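Local coordinates for VAL-1 (Chlorella virus, PDB 3GNE), which is an alginate lyase of polysaccharide lyase family 14, cleaving the polysaccharide alginate, most likely by the beta-elimination common to such enzymes, at residues Y130-S133 with D134-Q137; W204-S207 with P208-I212; V24-K28 with S29-T33; S5-L9 with N10-K14. One frame throughout, in Å; residues are numbered along the deposited sequence.

Contact 1 of 4, residues Y130-S133 with D134-Q137; sequences YPPS and DLKQ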
# COMPACT_ATOMS: atom_id res chain seq x y z
N TYR A 130 5.79 -5.84 6.28
CA TYR A 130 6.49 -7.12 6.30
C TYR A 130 7.98 -6.76 6.34
O TYR A 130 8.50 -6.25 5.31
CB TYR A 130 6.23 -7.95 5.06
CG TYR A 130 5.07 -8.92 5.12
CD1 TYR A 130 3.74 -8.48 5.21
CD2 TYR A 130 5.29 -10.29 4.99
CE1 TYR A 130 2.68 -9.41 5.24
CE2 TYR A 130 4.24 -11.19 5.04
CZ TYR A 130 2.94 -10.75 5.15
OH TYR A 130 1.94 -11.70 5.17
N PRO A 131 8.65 -6.97 7.46
CA PRO A 131 10.10 -6.69 7.52
C PRO A 131 10.92 -7.87 7.03
O PRO A 131 10.39 -8.97 6.88
CB PRO A 131 10.30 -6.46 9.04
CG PRO A 131 9.33 -7.47 9.65
CD PRO A 131 8.12 -7.48 8.74
N PRO A 132 12.22 -7.64 6.76
CA PRO A 132 13.04 -8.74 6.25
C PRO A 132 13.34 -9.82 7.28
O PRO A 132 13.49 -9.53 8.47
CB PRO A 132 14.36 -7.99 5.88
CG PRO A 132 13.97 -6.57 5.65
CD PRO A 132 12.94 -6.34 6.77
N SER A 133 13.50 -11.05 6.78
CA SER A 133 13.98 -12.03 7.75
C SER A 133 15.45 -11.77 8.07
O SER A 133 16.22 -11.15 7.33
CB SER A 133 13.85 -13.46 7.22
OG SER A 133 14.19 -13.40 5.85
N ASP A 134 15.77 -12.23 9.27
CA ASP A 134 17.15 -12.23 9.74
C ASP A 134 17.71 -10.83 9.74
O ASP A 134 18.86 -10.64 9.33
CB ASP A 134 17.98 -13.15 8.83
CG ASP A 134 17.23 -14.47 8.67
OD1 ASP A 134 16.16 -14.68 9.30
OD2 ASP A 134 17.65 -15.35 7.90
N LEU A 135 16.94 -9.85 10.15
CA LEU A 135 17.43 -8.46 10.20
C LEU A 135 16.99 -7.88 11.51
O LEU A 135 15.80 -7.94 11.87
CB LEU A 135 16.84 -7.68 9.03
CG LEU A 135 17.32 -6.23 8.97
CD1 LEU A 135 18.84 -6.15 8.88
CD2 LEU A 135 16.64 -5.52 7.79
N LYS A 136 17.96 -7.38 12.27
CA LYS A 136 17.66 -6.87 13.60
C LYS A 136 16.61 -5.77 13.53
O LYS A 136 16.62 -4.92 12.62
CB LYS A 136 18.97 -6.34 14.22
CG LYS A 136 18.75 -5.79 15.64
CD LYS A 136 20.06 -5.46 16.34
CE LYS A 136 19.76 -4.84 17.72
NZ LYS A 136 18.27 -4.67 17.87
N GLN A 137 15.72 -5.72 14.51
CA GLN A 137 14.80 -4.60 14.68
C GLN A 137 14.84 -4.18 16.14
O GLN A 137 15.14 -5.04 16.95
CB GLN A 137 13.37 -4.97 14.32
CG GLN A 137 13.27 -5.42 12.82
CD GLN A 137 13.46 -4.27 11.84
OE1 GLN A 137 13.54 -3.07 12.15
NE2 GLN A 137 13.55 -4.71 10.55
O HOH W 1 13.38 -7.63 10.36
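Pro132 and Leu135 meet across this bend through apolar atoms. CG at the outer corner of the proline ring meets the methyl CD2 of Leu135 at 3.6 Å, with CB and CD of the same ring a little further off, so one branch of the leucine lies obliquely against the ring. Leu135 presents that branch because its CG is turned opposite the backbone N (chi1 -179°). Gln137 adds a looser approach: its amide nitrogen NE2 comes within 4.0 Å of Pro131 CB, its side chain running nearly at right angles to the Pro132 ring.

The bend belongs to the loop that leaves strand 125-130 of the seven-stranded sheet and later returns as strand 149-151, within the beta-sandwich (jelly-roll) fold of this lyase family. The chain reverses at Asp134, whose backbone takes a left-handed conformation, with positive phi. Ser133 O and Leu135 N draw close there, but at an angle too poor for a hydrogen bond.

Polar closure comes instead from a water. It donates to Pro132 O at 2.7 Å and to Leu135 O at 2.9 Å, and accepts from Gln137 NE2 at 2.9 Å, tying together two carbonyls and an amide that have no direct bond between them. Gln137 is bent at chi2 (-70°), which folds its amide back toward the prolines; NE2 also donates to Asn203 O, so the group is held from two directions. At the outer edge, Asp134 makes a long, weak ion pair with Lys110.

Contact 2 of 4, residues W204-S207 with P208-I212; sequences WSRS and PDLLI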
# COMPACT_ATOMS: atom_id res chain seq x y z
N TRP A 204 14.90 -1.25 7.16
CA TRP A 204 14.18 -1.68 5.95
C TRP A 204 14.96 -2.67 5.13
O TRP A 204 14.35 -3.45 4.38
CB TRP A 204 13.85 -0.46 5.11
CG TRP A 204 12.66 0.32 5.57
CD1 TRP A 204 12.60 1.60 6.00
CD2 TRP A 204 11.28 -0.20 5.63
NE1 TRP A 204 11.31 1.93 6.32
CE2 TRP A 204 10.49 0.85 6.10
CE3 TRP A 204 10.71 -1.43 5.32
CZ2 TRP A 204 9.11 0.75 6.30
CZ3 TRP A 204 9.35 -1.58 5.50
CH2 TRP A 204 8.59 -0.50 5.98
N SER A 205 16.31 -2.70 5.21
CA SER A 205 17.03 -3.71 4.44
C SER A 205 18.38 -3.91 5.12
O SER A 205 18.85 -3.13 5.89
CB SER A 205 17.23 -3.37 2.95
OG SER A 205 18.33 -2.45 2.81
N ARG A 206 18.98 -5.04 4.67
CA ARG A 206 20.26 -5.43 5.28
C ARG A 206 21.49 -4.89 4.57
O ARG A 206 22.60 -5.07 5.11
CB ARG A 206 20.29 -6.97 5.29
CG ARG A 206 20.55 -7.51 3.88
CD ARG A 206 21.22 -8.86 3.98
NE ARG A 206 20.63 -9.76 4.94
CZ ARG A 206 21.16 -10.43 5.94
NH1 ARG A 206 22.45 -10.38 6.28
NH2 ARG A 206 20.35 -11.21 6.66
N SER A 207 21.35 -4.25 3.41
CA SER A 207 22.56 -3.80 2.73
C SER A 207 22.18 -2.70 1.75
O SER A 207 21.04 -2.55 1.34
CB SER A 207 23.24 -5.03 2.12
OG SER A 207 22.38 -5.67 1.22
N PRO A 208 23.11 -1.81 1.43
CA PRO A 208 22.78 -0.58 0.71
C PRO A 208 22.41 -0.77 -0.74
O PRO A 208 21.96 0.20 -1.38
CB PRO A 208 24.06 0.26 0.89
CG PRO A 208 25.13 -0.74 1.18
CD PRO A 208 24.51 -1.86 1.95
N ASP A 209 22.57 -1.99 -1.25
CA ASP A 209 22.10 -2.34 -2.60
C ASP A 209 20.60 -2.68 -2.62
O ASP A 209 20.04 -2.89 -3.70
CB ASP A 209 22.87 -3.54 -3.15
CG ASP A 209 22.66 -4.79 -2.33
OD1 ASP A 209 23.08 -4.78 -1.16
OD2 ASP A 209 22.07 -5.77 -2.82
N LEU A 210 20.00 -2.78 -1.41
CA LEU A 210 18.57 -3.17 -1.36
C LEU A 210 17.78 -1.96 -0.92
O LEU A 210 17.81 -1.61 0.28
CB LEU A 210 18.45 -4.30 -0.35
CG LEU A 210 19.12 -5.63 -0.78
CD1 LEU A 210 19.18 -6.60 0.42
CD2 LEU A 210 18.45 -6.26 -2.00
N LEU A 211 17.14 -1.27 -1.84
CA LEU A 211 16.51 0.02 -1.56
C LEU A 211 15.07 -0.08 -2.03
O LEU A 211 14.59 -1.18 -2.42
CB LEU A 211 17.27 1.13 -2.30
CG LEU A 211 18.77 1.21 -1.97
CD1 LEU A 211 19.39 2.21 -2.92
CD2 LEU A 211 18.94 1.62 -0.51
N ILE A 212 14.36 1.05 -1.98
CA ILE A 212 12.97 0.98 -2.47
C ILE A 212 12.96 0.58 -3.94
O ILE A 212 13.72 1.18 -4.72
CB ILE A 212 12.32 2.33 -2.23
CG1 ILE A 212 12.25 2.64 -0.74
CG2 ILE A 212 10.93 2.35 -2.88
CD1 ILE A 212 11.97 4.09 -0.36
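A type I beta turn running from Ser207 to Leu210 shapes this stretch, part of the loop that passes from strand 195-202 in one sheet of the sandwich to strand 212-221 in the other. Its defining bond runs from Leu210 N to Ser207 O, 2.9 Å long with an N-H...O angle of 162°; the donor stands well above the plane of the carbonyl, 44° out of it. Pro208 and Asp209 occupy the two corner positions.

Two serines reinforce the turn from different sides. Ser205 OG lies 2.7 Å from Leu210 O and 3.1 Å from Ser207 O, and its single proton could go to either carbonyl. The same residue packs through carbon, its CB against Leu210 CB at 3.6 Å, which brings the chain just before the turn against the residue that ends it. Beyond it, Ser205 rests on Phe177 and Ile98, and its backbone N is held by Asn175 OD1, a contact shared with Trp204 N.

Leu210 adds apolar contact. Its CD1 methyl lies alongside the Arg206 chain, both pointing the same way, with Arg206 CG at 3.8 Å in the conformer described, one of two for that arginine. CD1 also touches Ser207 OG.

That hydroxyl serves the turn's outer edge. Ser207 OG, placed between its backbone N and carbonyl carbon (chi1 59°), donates to Asp209 OD1 over a short 2.6 Å, meeting the carboxylate on its syn side, somewhat out of the carboxylate plane.

Contact 3 of 4, residues V24-K28 with S29-T33; sequences VNMKK and SAVTT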
# COMPACT_ATOMS: atom_id res chain seq x y z
N VAL A 24 -0.63 -5.45 -14.61
CA VAL A 24 -2.01 -4.99 -14.27
C VAL A 24 -2.95 -6.18 -14.25
O VAL A 24 -3.12 -6.87 -15.26
CB VAL A 24 -2.48 -3.95 -15.28
CG1 VAL A 24 -3.87 -3.41 -14.90
CG2 VAL A 24 -1.49 -2.77 -15.40
N ASN A 25 -3.56 -6.41 -13.10
CA ASN A 25 -4.68 -7.38 -13.06
C ASN A 25 -5.94 -6.54 -12.88
O ASN A 25 -6.21 -6.08 -11.76
CB ASN A 25 -4.56 -8.36 -11.91
CG ASN A 25 -3.47 -9.32 -12.08
OD1 ASN A 25 -3.66 -10.50 -12.40
ND2 ASN A 25 -2.23 -8.86 -11.92
N MET A 26 -6.67 -6.33 -13.98
CA MET A 26 -7.89 -5.52 -13.90
C MET A 26 -9.05 -6.32 -13.30
O MET A 26 -9.90 -5.71 -12.66
CB MET A 26 -8.32 -4.98 -15.26
CG MET A 26 -7.42 -3.90 -15.84
SD MET A 26 -7.09 -2.52 -14.77
CE MET A 26 -8.62 -1.61 -14.57
N LYS A 27 -9.07 -7.62 -13.52
CA LYS A 27 -10.14 -8.45 -12.93
C LYS A 27 -11.47 -7.90 -13.41
O LYS A 27 -11.66 -7.74 -14.64
CB LYS A 27 -10.00 -8.56 -11.41
CG LYS A 27 -8.65 -9.21 -11.03
CD LYS A 27 -8.54 -9.16 -9.49
CE LYS A 27 -7.31 -9.71 -8.94
NZ LYS A 27 -7.35 -9.87 -7.49
N LYS A 28 -12.41 -7.63 -12.49
CA LYS A 28 -13.71 -7.05 -12.82
C LYS A 28 -13.74 -5.54 -12.65
O LYS A 28 -14.82 -4.96 -12.76
CB LYS A 28 -14.81 -7.65 -11.91
CG LYS A 28 -15.05 -9.12 -12.29
CD LYS A 28 -16.21 -9.64 -11.43
CE LYS A 28 -16.53 -11.05 -11.94
NZ LYS A 28 -17.89 -11.44 -11.43
N SER A 29 -12.59 -4.96 -12.38
CA SER A 29 -12.51 -3.50 -12.21
C SER A 29 -12.36 -2.79 -13.55
O SER A 29 -12.09 -3.44 -14.57
CB SER A 29 -11.35 -3.17 -11.28
OG SER A 29 -11.56 -3.78 -9.99
N ALA A 30 -12.49 -1.46 -13.53
CA ALA A 30 -12.42 -0.74 -14.78
C ALA A 30 -12.02 0.71 -14.54
O ALA A 30 -12.44 1.33 -13.57
CB ALA A 30 -13.78 -0.75 -15.51
N VAL A 31 -11.21 1.22 -15.46
CA VAL A 31 -11.01 2.67 -15.52
C VAL A 31 -12.26 3.32 -16.10
O VAL A 31 -12.79 2.91 -17.12
CB VAL A 31 -9.75 3.01 -16.39
CG1 VAL A 31 -9.58 4.50 -16.60
CG2 VAL A 31 -8.53 2.46 -15.69
N THR A 32 -12.76 4.34 -15.40
CA THR A 32 -14.01 4.98 -15.78
C THR A 32 -14.00 6.37 -15.22
O THR A 32 -12.98 6.86 -14.70
CB THR A 32 -15.20 4.11 -15.31
OG1 THR A 32 -16.41 4.60 -15.89
CG2 THR A 32 -15.33 4.14 -13.80
N THR A 33 -15.16 7.02 -15.39
CA THR A 33 -15.33 8.35 -14.84
C THR A 33 -16.40 8.32 -13.74
O THR A 33 -17.45 7.72 -13.97
CB THR A 33 -15.80 9.30 -15.95
OG1 THR A 33 -14.69 9.43 -16.86
CG2 THR A 33 -16.07 10.71 -15.42
O HOH W 2 -12.59 -5.35 -15.99
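Met26 O accepts the backbone N of Ser29 in a 2.8 Å hydrogen bond, the direct polar link across this turn. The N-H...O angle is 148°, and the donor is tilted from the carbonyl plane. Between them Lys27 and Lys28 take the corner positions; Lys27, with phi 58° and psi -128°, has the first-corner geometry of type II'. Ser29 CB is brought close to Met26 O by the turn, while its OG is engaged outside the turn with Gly58 O and Val43 N.

A water donates to Lys27 O at 2.9 Å; its approach to Ser29 O is implausibly short, so a bridge between the two carbonyls is doubtful.

The apolar part rests on Met26. Its chain, bent at both chi2 and chi3, curls its methyl over the start of the next strand: CE lies 3.9 Å from Ala30 CA and 4.2 Å from Val31 CG2. The residue is modelled in two conformers, so this applies to one of them.

The lysine ends find partners outside the turn, Lys28 NZ in a salt bridge with Asp45 in the conformer described, one of two, and Lys27 NZ bonded to Gly57 O. Although a type II' turn is common in beta hairpins, here it makes no hairpin: it carries the chain from strand 21-25, at the edge of one sheet of the sandwich, to strand 30-34 in the other.

Contact 4 of 4, residues S5-L9 with N10-K14; sequences STLDL and NLLTK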
# COMPACT_ATOMS: atom_id res chain seq x y z
N SER A 5 5.08 13.07 -9.80
CA SER A 5 4.30 12.77 -10.99
C SER A 5 2.98 12.14 -10.54
O SER A 5 2.85 11.67 -9.39
CB SER A 5 4.97 11.77 -11.93
OG SER A 5 5.23 10.54 -11.26
N THR A 6 2.03 12.15 -11.45
CA THR A 6 0.69 11.63 -11.21
C THR A 6 0.40 10.57 -12.28
O THR A 6 0.60 10.86 -13.47
CB THR A 6 -0.32 12.77 -11.33
OG1 THR A 6 -0.02 13.77 -10.34
CG2 THR A 6 -1.76 12.24 -11.11
N LEU A 7 -0.06 9.41 -11.86
CA LEU A 7 -0.38 8.38 -12.84
C LEU A 7 -1.53 8.81 -13.70
O LEU A 7 -2.59 9.22 -13.20
CB LEU A 7 -0.71 7.13 -12.06
CG LEU A 7 -1.17 5.94 -12.90
CD1 LEU A 7 -0.12 5.51 -13.96
CD2 LEU A 7 -1.49 4.78 -11.95
N ASP A 8 -1.37 8.68 -15.03
CA ASP A 8 -2.50 8.89 -15.92
C ASP A 8 -3.23 7.56 -16.11
O ASP A 8 -2.73 6.61 -16.75
CB ASP A 8 -1.93 9.37 -17.25
CG ASP A 8 -3.02 9.65 -18.26
OD1 ASP A 8 -2.66 10.23 -19.33
OD2 ASP A 8 -4.21 9.30 -18.05
N LEU A 9 -4.42 7.42 -15.55
CA LEU A 9 -5.12 6.14 -15.60
C LEU A 9 -5.56 5.78 -17.02
O LEU A 9 -5.85 4.63 -17.30
CB LEU A 9 -6.37 6.15 -14.70
CG LEU A 9 -6.04 6.20 -13.22
CD1 LEU A 9 -7.35 6.36 -12.46
CD2 LEU A 9 -5.27 4.98 -12.75
N ASN A 10 -5.59 6.77 -17.92
CA ASN A 10 -5.86 6.41 -19.31
C ASN A 10 -4.71 5.64 -19.94
O ASN A 10 -4.87 5.06 -21.04
CB ASN A 10 -6.11 7.69 -20.11
CG ASN A 10 -7.41 8.34 -19.66
OD1 ASN A 10 -7.45 9.56 -19.54
ND2 ASN A 10 -8.37 7.48 -19.41
N LEU A 11 -3.56 5.62 -19.24
CA LEU A 11 -2.46 4.77 -19.74
C LEU A 11 -2.24 3.52 -18.89
O LEU A 11 -1.21 2.83 -19.06
CB LEU A 11 -1.17 5.64 -19.71
CG LEU A 11 -1.23 6.90 -20.60
CD1 LEU A 11 0.07 7.70 -20.41
CD2 LEU A 11 -1.44 6.54 -22.04
N LEU A 12 -3.15 3.18 -17.95
CA LEU A 12 -2.89 2.13 -16.99
C LEU A 12 -2.48 0.80 -17.64
O LEU A 12 -1.56 0.19 -17.09
CB LEU A 12 -4.17 1.91 -16.16
CG LEU A 12 -3.98 0.93 -14.97
CD1 LEU A 12 -2.96 1.43 -13.98
CD2 LEU A 12 -5.34 0.74 -14.35
N THR A 13 -3.12 0.44 -18.74
CA THR A 13 -2.76 -0.86 -19.36
C THR A 13 -1.96 -0.63 -20.63
O THR A 13 -1.91 -1.55 -21.44
CB THR A 13 -4.02 -1.69 -19.67
OG1 THR A 13 -4.88 -0.89 -20.54
CG2 THR A 13 -4.78 -2.06 -18.43
N LYS A 14 -1.35 0.53 -20.82
CA LYS A 14 -0.55 0.90 -21.98
C LYS A 14 0.81 1.35 -21.51
O LYS A 14 1.50 2.06 -22.25
CB LYS A 14 -1.21 2.04 -22.79
CG LYS A 14 -2.62 1.73 -23.22
CD LYS A 14 -3.25 2.88 -24.05
CE LYS A 14 -4.76 2.76 -23.89
NZ LYS A 14 -5.65 3.36 -24.91
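Asp8 reaches forward along the chain to meet Asn10 and Leu11. Its CB lies 4.1 Å from the Leu11 methyl CD1. With CG swung opposite the backbone N (chi1 -179°), the carboxylate is carried over the following residues. OD1 rests against the leucine, 3.8 Å from Leu11 CG. The other oxygen does the polar work: OD2 accepts Asn10 N at 2.9 Å, the donor coming from above the carboxylate plane, 42° out of it, and Asn10 CB sits close to the same oxygen.

The backbone follows the same course. Asp8 O accepts Leu11 N at 2.8 Å, and Leu9 O takes Leu12 N at 3.1 Å, so successive carbonyls reach three residues ahead. On the buried side Leu12 CD1 meets Leu7 CD2 at 4.2 Å; both leucines lean on Val21 and Phe61 of one sheet, and Leu7 also meets Phe238 of the other. Asp8 N binds a glycerol, probably left from crystallisation.

Side-chain oxygen to the N-H two residues on makes an Asx turn, here opening a short 3-10 turn at Leu9 and Asn10 as the chain leaves strand 3-6.

Overall arrangement
From the N terminus, contact 4 comes first, turning the chain after strand 3-6, and contact 3 follows, carrying it from strand 21-25 into strand 30-34. Much later contact 1 bends the loop after strand 125-130, and contact 2 turns the loop between strands 195-202 and 212-221, which passes from one sheet to the other. All four are in series; none nests or crosses. They form two pairs. Contacts 3 and 4 meet where Met26 and Val31 pack on Leu12, at one end of the sandwich. Contacts 1 and 2 meet through Pro132 and Leu135 against the backbone of Trp204 to Arg206. The centres of contacts 1 and 3 lie about 34 Å apart, on opposite sides of the chain's centre.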